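PDB 4QE0: hypothetical protein from Bacteroides uniformis, which is of unknown function and belongs to the DUF5043 family, with a six-stranded antiparallel sheet and helices as its fold. Local coordinates for residues Gln40-Tyr45 / Phe123-Phe128; Ile107-Ser112 / Ile164-Met169. All coordinates share one frame; numbering follows the deposited sequence.

In the fold
Contacts 1 and 2 lie in one antiparallel sheet of six strands, their centres about 16 Å apart. Across the sheet the order is 22-26, 29-36, 41-45, 118-126, 106-111, 164-169. Contact 1 pairs strand 41-45 with 118-126. Contact 2 pairs 106-111 with 164-169, which is outermost within this chain. Strands 106-111 and 118-126 follow each other in sequence and are neighbours in the sheet, so they bridge the two contacts, and the Phe123 ring meets Ile107 by packing. Along the chain the segments alternate. The central pair therefore ties an early and a late strand of the DUF5043 region into one sheet.

Contact 1 (Gln40-Tyr45 / Phe123-Phe128)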
loop_
_atom_site.group_PDB
_atom_site.type_symbol
_atom_site.label_atom_id
_atom_site.label_comp_id
_atom_site.label_asym_id
_atom_site.label_seq_id
_atom_site.Cartn_x
_atom_site.Cartn_y
_atom_site.Cartn_z
ATOM N N GLN A 40 -5.937 29.724 5.092
ATOM C CA GLN A 40 -5.956 28.910 3.879
ATOM C C GLN A 40 -5.732 27.401 4.173
ATOM O O GLN A 40 -5.221 26.668 3.337
ATOM C CB GLN A 40 -4.959 29.468 2.871
ATOM C CG GLN A 40 -5.396 30.832 2.336
ATOM C CD GLN A 40 -6.616 30.706 1.460
ATOM O OE1 GLN A 40 -6.566 30.048 0.429
ATOM N NE2 GLN A 40 -7.714 31.328 1.858
ATOM N N PHE A 41 -6.150 26.976 5.360
ATOM C CA PHE A 41 -6.058 25.585 5.803
ATOM C C PHE A 41 -7.270 24.809 5.308
ATOM O O PHE A 41 -8.412 25.266 5.444
ATOM C CB PHE A 41 -6.028 25.565 7.330
ATOM C CG PHE A 41 -5.683 24.237 7.941
ATOM C CD1 PHE A 41 -4.480 23.630 7.648
ATOM C CD2 PHE A 41 -6.539 23.626 8.838
ATOM C CE1 PHE A 41 -4.132 22.434 8.235
ATOM C CE2 PHE A 41 -6.194 22.412 9.430
ATOM C CZ PHE A 41 -4.992 21.834 9.129
ATOM N N VAL A 42 -7.014 23.664 4.684
ATOM C CA VAL A 42 -8.035 22.837 4.075
ATOM C C VAL A 42 -8.235 21.580 4.891
ATOM O O VAL A 42 -7.266 20.973 5.312
ATOM C CB VAL A 42 -7.633 22.409 2.655
ATOM C CG1 VAL A 42 -8.731 21.580 2.009
ATOM C CG2 VAL A 42 -7.285 23.619 1.805
ATOM N N THR A 43 -9.495 21.205 5.091
ATOM C CA THR A 43 -9.868 19.918 5.684
ATOM C C THR A 43 -10.717 19.218 4.614
ATOM O O THR A 43 -11.742 19.740 4.196
ATOM C CB THR A 43 -10.647 20.103 7.007
ATOM O OG1 THR A 43 -9.866 20.891 7.922
ATOM C CG2 THR A 43 -10.969 18.757 7.651
ATOM N N LEU A 44 -10.236 18.078 4.128
ATOM C CA LEU A 44 -10.823 17.357 3.006
ATOM C C LEU A 44 -11.248 15.981 3.474
ATOM O O LEU A 44 -10.427 15.231 4.021
ATOM C CB LEU A 44 -9.786 17.251 1.882
ATOM C CG LEU A 44 -10.201 16.526 0.601
ATOM C CD1 LEU A 44 -11.310 17.323 -0.083
ATOM C CD2 LEU A 44 -9.015 16.326 -0.335
ATOM N N TYR A 45 -12.513 15.635 3.251
ATOM C CA TYR A 45 -13.076 14.405 3.792
ATOM C C TYR A 45 -14.299 13.929 3.071
ATOM O O TYR A 45 -15.069 14.727 2.560
ATOM C CB TYR A 45 -13.411 14.562 5.277
ATOM C CG TYR A 45 -14.338 15.697 5.635
ATOM C CD1 TYR A 45 -13.871 17.008 5.708
ATOM C CD2 TYR A 45 -15.678 15.468 5.926
ATOM C CE1 TYR A 45 -14.712 18.057 6.062
ATOM C CE2 TYR A 45 -16.512 16.511 6.301
ATOM C CZ TYR A 45 -16.018 17.804 6.365
ATOM O OH TYR A 45 -16.815 18.872 6.700
ATOM N N PHE A 123 -8.007 14.458 5.462
ATOM C CA PHE A 123 -6.751 15.035 4.993
ATOM C C PHE A 123 -6.704 16.536 5.331
ATOM O O PHE A 123 -7.733 17.229 5.286
ATOM C CB PHE A 123 -6.618 14.831 3.491
ATOM C CG PHE A 123 -6.716 13.402 3.061
ATOM C CD1 PHE A 123 -5.619 12.563 3.180
ATOM C CD2 PHE A 123 -7.912 12.862 2.603
ATOM C CE1 PHE A 123 -5.715 11.222 2.821
ATOM C CE2 PHE A 123 -8.000 11.520 2.236
ATOM C CZ PHE A 123 -6.892 10.706 2.335
ATOM N N ASN A 124 -5.508 17.039 5.644
ATOM C CA ASN A 124 -5.308 18.467 5.860
ATOM C C ASN A 124 -4.078 18.930 5.098
ATOM O O ASN A 124 -3.066 18.229 5.032
ATOM C CB ASN A 124 -5.119 18.832 7.342
ATOM C CG ASN A 124 -6.364 18.630 8.172
ATOM O OD1 ASN A 124 -6.431 17.704 8.954
ATOM N ND2 ASN A 124 -7.348 19.493 8.011
ATOM N N PHE A 125 -4.191 20.114 4.505
ATOM C CA PHE A 125 -3.082 20.776 3.848
ATOM C C PHE A 125 -3.506 22.236 3.623
ATOM O O PHE A 125 -4.598 22.620 4.019
ATOM C CB PHE A 125 -2.759 20.116 2.499
ATOM C CG PHE A 125 -3.969 19.869 1.637
ATOM C CD1 PHE A 125 -4.453 20.860 0.780
ATOM C CD2 PHE A 125 -4.613 18.631 1.667
ATOM C CE1 PHE A 125 -5.569 20.630 0.004
ATOM C CE2 PHE A 125 -5.711 18.385 0.870
ATOM C CZ PHE A 125 -6.190 19.380 0.038
ATOM N N PHE A 126 -2.652 23.031 3.000
ATOM C CA PHE A 126 -2.973 24.446 2.746
ATOM C C PHE A 126 -3.191 24.671 1.259
ATOM O O PHE A 126 -2.617 23.966 0.436
ATOM C CB PHE A 126 -1.850 25.330 3.267
ATOM C CG PHE A 126 -1.717 25.318 4.771
ATOM C CD1 PHE A 126 -0.978 24.338 5.425
ATOM C CD2 PHE A 126 -2.318 26.305 5.531
ATOM C CE1 PHE A 126 -0.855 24.336 6.804
ATOM C CE2 PHE A 126 -2.185 26.325 6.903
ATOM C CZ PHE A 126 -1.458 25.343 7.545
ATOM N N THR A 127 -3.994 25.676 0.909
ATOM C CA THR A 127 -4.325 25.910 -0.492
ATOM C C THR A 127 -3.115 26.344 -1.312
ATOM O O THR A 127 -3.099 26.188 -2.537
ATOM C CB THR A 127 -5.360 27.014 -0.667
ATOM O OG1 THR A 127 -4.785 28.245 -0.229
ATOM C CG2 THR A 127 -6.617 26.707 0.101
ATOM N N PHE A 128 -2.092 26.860 -0.638
ATOM C CA PHE A 128 -0.869 27.291 -1.309
ATOM C C PHE A 128 0.172 26.185 -1.452
ATOM O O PHE A 128 1.261 26.426 -1.974
ATOM C CB PHE A 128 -0.261 28.499 -0.606
ATOM C CG PHE A 128 -0.122 28.342 0.896
ATOM C CD1 PHE A 128 0.913 27.618 1.440
ATOM C CD2 PHE A 128 -1.019 28.971 1.748
ATOM C CE1 PHE A 128 1.052 27.509 2.812
ATOM C CE2 PHE A 128 -0.890 28.858 3.111
ATOM C CZ PHE A 128 0.147 28.137 3.642
#
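Phe41 and Phe126 bring their rings together at one end of this strand pair. Phe41 CD1 sits over one face of the Phe126 ring, toward its rim, 3.5 Å from Phe126 CZ. The two planes are inclined by 55°. An alanine in place of Phe126 would probably leave the Phe41 ring without this aromatic neighbour and freer to turn. The Phe41 ring also runs nearly parallel to the Asn124 amide, their planes 6° apart, with Phe41 CE2 3.4 Å from Asn124 ND2. That amide donates to Val42 O, with Asn124 ND2 3.1 Å from it. Val42 O accepts Phe125 N as well, 3.3 Å away, from the opposite face of its carbonyl plane. Two donors thus grip one oxygen.

On the other face of the sheet, Val42 CB lies over the Phe125 ring in a CH-pi contact, 4.2 Å from the ring centroid. Phe125 CG stands between its backbone N and carbonyl carbon (chi1 47°). Phe125 CE1 is the ring atom nearest Val42 CB. Leu44 CD2 meets the edge of this ring. Beyond the strand ends, Thr127 OG1 donates to a lone pair of Gln40 OE1, the two atoms 2.6 Å apart, while Thr127 N binds Gln40 O.

Further out, Asp37 O receives Gln40 NE2, and Glu129 OE1 receives Phe126 N. Strand 29-36 flanks Val42 and Leu44, and Tyr139 of helix 136-143 meets Leu44 and Phe123. Alternating hydrogen-bonded and non-hydrogen-bonded pairs, from Phe41-Phe126 to Leu44-Phe123, mark neighbouring strands of an antiparallel beta-sheet.

Contact 2 (Ile107-Ser112 / Ile164-Met169); sequences ITMLLS and IMLAWM
Ile107 packs against Trp168 at one end of an antiparallel pair that joins strand 106-111 to 164-169, the outermost strand of the sheet within this chain. Ile107-Trp168, Met109-Leu166 and Leu111-Ile164 are its hydrogen-bonded pairs, each joined by two backbone bonds. Their side chains share one face, and the packing there is tight. Ile107 CB stands over the six-membered ring of Trp168, 3.8 Å from its centroid and 10° off the normal, a CH-pi contact. Trp168 CG lies between its backbone N and carbonyl carbon (chi1 76°). The end of the side chain comes nearer to Ile107. The selenomethionine Met109 touches the indole with its methyl, Met109 CE 3.6 Å from Trp168 CZ3; its SE stands oblique to the six-membered ring in a Met-aromatic contact. Leu111 CD1 touches Leu166 CD1 at 3.8 Å. Val88 of helix 78-90 packs on both Ile107 and Trp168, while Trp168 NE1 is hydrogen-bonded to Gln170 OE1.

The other face carries Thr108, Leu110, Met165 and Ala167, with fewer contacts across the pair. Met165, also a selenomethionine, is exposed. Its CG meets Leu110 CD2 at 3.7 Å, but the end of its side chain leads away from strand 106-111. Strand 118-126 flanks Thr108 and Leu110 through Asn122 and Glu120. Thr108, paired with Ala167, reaches the same Met165 CG with its CG2, 3.6 Å away, while Thr108 OG1 lies 3.3 Å from Ala167 CB.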
loop_
_atom_site.group_PDB
_atom_site.type_symbol
_atom_site.label_atom_id
_atom_site.label_comp_id
_atom_site.label_asym_id
_atom_site.label_seq_id
_atom_site.Cartn_x
_atom_site.Cartn_y
_atom_site.Cartn_z
ATOM N N ILE A 107 -2.457 13.345 7.266
ATOM C CA ILE A 107 -3.461 12.301 7.132
ATOM C C ILE A 107 -3.935 11.952 8.521
ATOM O O ILE A 107 -3.120 11.810 9.441
ATOM C CB ILE A 107 -2.906 11.004 6.455
ATOM C CG1 ILE A 107 -2.182 11.331 5.149
ATOM C CG2 ILE A 107 -4.020 9.996 6.190
ATOM C CD1 ILE A 107 -0.690 11.501 5.307
ATOM N N THR A 108 -5.247 11.764 8.672
ATOM C CA THR A 108 -5.826 11.351 9.940
ATOM C C THR A 108 -6.698 10.111 9.743
ATOM O O THR A 108 -7.579 10.103 8.880
ATOM C CB THR A 108 -6.645 12.511 10.565
ATOM O OG1 THR A 108 -5.796 13.669 10.793
ATOM C CG2 THR A 108 -7.256 12.108 11.862
HETATM N N MSE A 109 -6.422 9.084 10.530
HETATM C CA MSE A 109 -7.252 7.875 10.605
HETATM C C MSE A 109 -7.957 7.925 11.930
HETATM O O MSE A 109 -7.323 8.164 12.981
HETATM C CB MSE A 109 -6.409 6.597 10.570
HETATM C CG MSE A 109 -5.794 6.341 9.225
HETATM SE SE MSE A 109 -4.784 4.598 9.302
HETATM C CE MSE A 109 -3.346 4.981 10.566
ATOM N N LEU A 110 -9.274 7.727 11.903
ATOM C CA LEU A 110 -10.063 7.633 13.127
ATOM C C LEU A 110 -10.484 6.187 13.304
ATOM O O LEU A 110 -11.186 5.619 12.454
ATOM C CB LEU A 110 -11.265 8.547 13.076
ATOM C CG LEU A 110 -10.946 10.020 12.760
ATOM C CD1 LEU A 110 -12.179 10.889 12.889
ATOM C CD2 LEU A 110 -9.839 10.530 13.671
ATOM N N LEU A 111 -10.044 5.596 14.409
ATOM C CA LEU A 111 -10.252 4.192 14.670
ATOM C C LEU A 111 -11.381 3.925 15.656
ATOM O O LEU A 111 -11.594 4.690 16.602
ATOM C CB LEU A 111 -8.996 3.570 15.262
ATOM C CG LEU A 111 -7.637 3.760 14.584
ATOM C CD1 LEU A 111 -6.617 2.943 15.351
ATOM C CD2 LEU A 111 -7.634 3.417 13.130
ATOM N N SER A 112 -12.046 2.795 15.460
ATOM C CA SER A 112 -13.017 2.294 16.416
ATOM C C SER A 112 -12.310 1.912 17.692
ATOM O O SER A 112 -11.319 1.194 17.665
ATOM C CB SER A 112 -13.749 1.057 15.889
ATOM O OG SER A 112 -14.425 0.392 16.942
ATOM N N ILE A 164 -10.306 6.737 18.388
ATOM C CA ILE A 164 -8.883 6.867 18.526
ATOM C C ILE A 164 -8.336 7.607 17.299
ATOM O O ILE A 164 -8.579 7.180 16.183
ATOM C CB ILE A 164 -8.262 5.488 18.660
ATOM C CG1 ILE A 164 -8.715 4.801 19.967
ATOM C CG2 ILE A 164 -6.742 5.596 18.620
ATOM C CD1 ILE A 164 -8.444 3.308 20.025
HETATM N N MSE A 165 -7.641 8.724 17.501
HETATM C CA MSE A 165 -7.145 9.522 16.382
HETATM C C MSE A 165 -5.670 9.340 16.144
HETATM O O MSE A 165 -4.848 9.575 17.038
HETATM C CB MSE A 165 -7.367 11.012 16.647
HETATM C CG MSE A 165 -6.881 11.814 15.441
HETATM SE SE MSE A 165 -7.224 13.722 15.796
HETATM C CE MSE A 165 -5.732 14.111 16.987
ATOM N N LEU A 166 -5.322 8.923 14.929
ATOM C CA LEU A 166 -3.930 8.789 14.522
ATOM C C LEU A 166 -3.692 9.722 13.360
ATOM O O LEU A 166 -4.124 9.441 12.230
ATOM C CB LEU A 166 -3.627 7.327 14.150
ATOM C CG LEU A 166 -3.816 6.221 15.210
ATOM C CD1 LEU A 166 -3.437 4.870 14.605
ATOM C CD2 LEU A 166 -3.019 6.477 16.484
ATOM N N ALA A 167 -3.041 10.844 13.642
ATOM C CA ALA A 167 -2.802 11.870 12.645
ATOM C C ALA A 167 -1.302 12.012 12.471
ATOM O O ALA A 167 -0.553 12.077 13.462
ATOM C CB ALA A 167 -3.412 13.192 13.094
ATOM N N TRP A 168 -0.861 12.079 11.219
ATOM C CA TRP A 168 0.563 12.200 10.932
ATOM C C TRP A 168 0.838 12.976 9.670
ATOM O O TRP A 168 -0.038 13.117 8.819
ATOM C CB TRP A 168 1.213 10.818 10.883
ATOM C CG TRP A 168 0.968 9.991 9.639
ATOM C CD1 TRP A 168 1.847 9.820 8.602
ATOM C CD2 TRP A 168 -0.215 9.250 9.275
ATOM N NE1 TRP A 168 1.303 9.003 7.650
ATOM C CE2 TRP A 168 0.048 8.625 8.029
ATOM C CE3 TRP A 168 -1.440 9.025 9.883
ATOM C CZ2 TRP A 168 -0.880 7.789 7.384
ATOM C CZ3 TRP A 168 -2.365 8.192 9.246
ATOM C CH2 TRP A 168 -2.078 7.589 8.001
HETATM N N MSE A 169 2.073 13.463 9.577
HETATM C CA MSE A 169 2.547 14.208 8.429
HETATM C C MSE A 169 3.391 13.294 7.599
HETATM O O MSE A 169 4.264 12.576 8.119
HETATM C CB MSE A 169 3.460 15.367 8.825
HETATM C CG MSE A 169 2.936 16.251 9.919
HETATM SE SE MSE A 169 1.374 17.234 9.256
HETATM C CE MSE A 169 2.015 18.016 7.642
#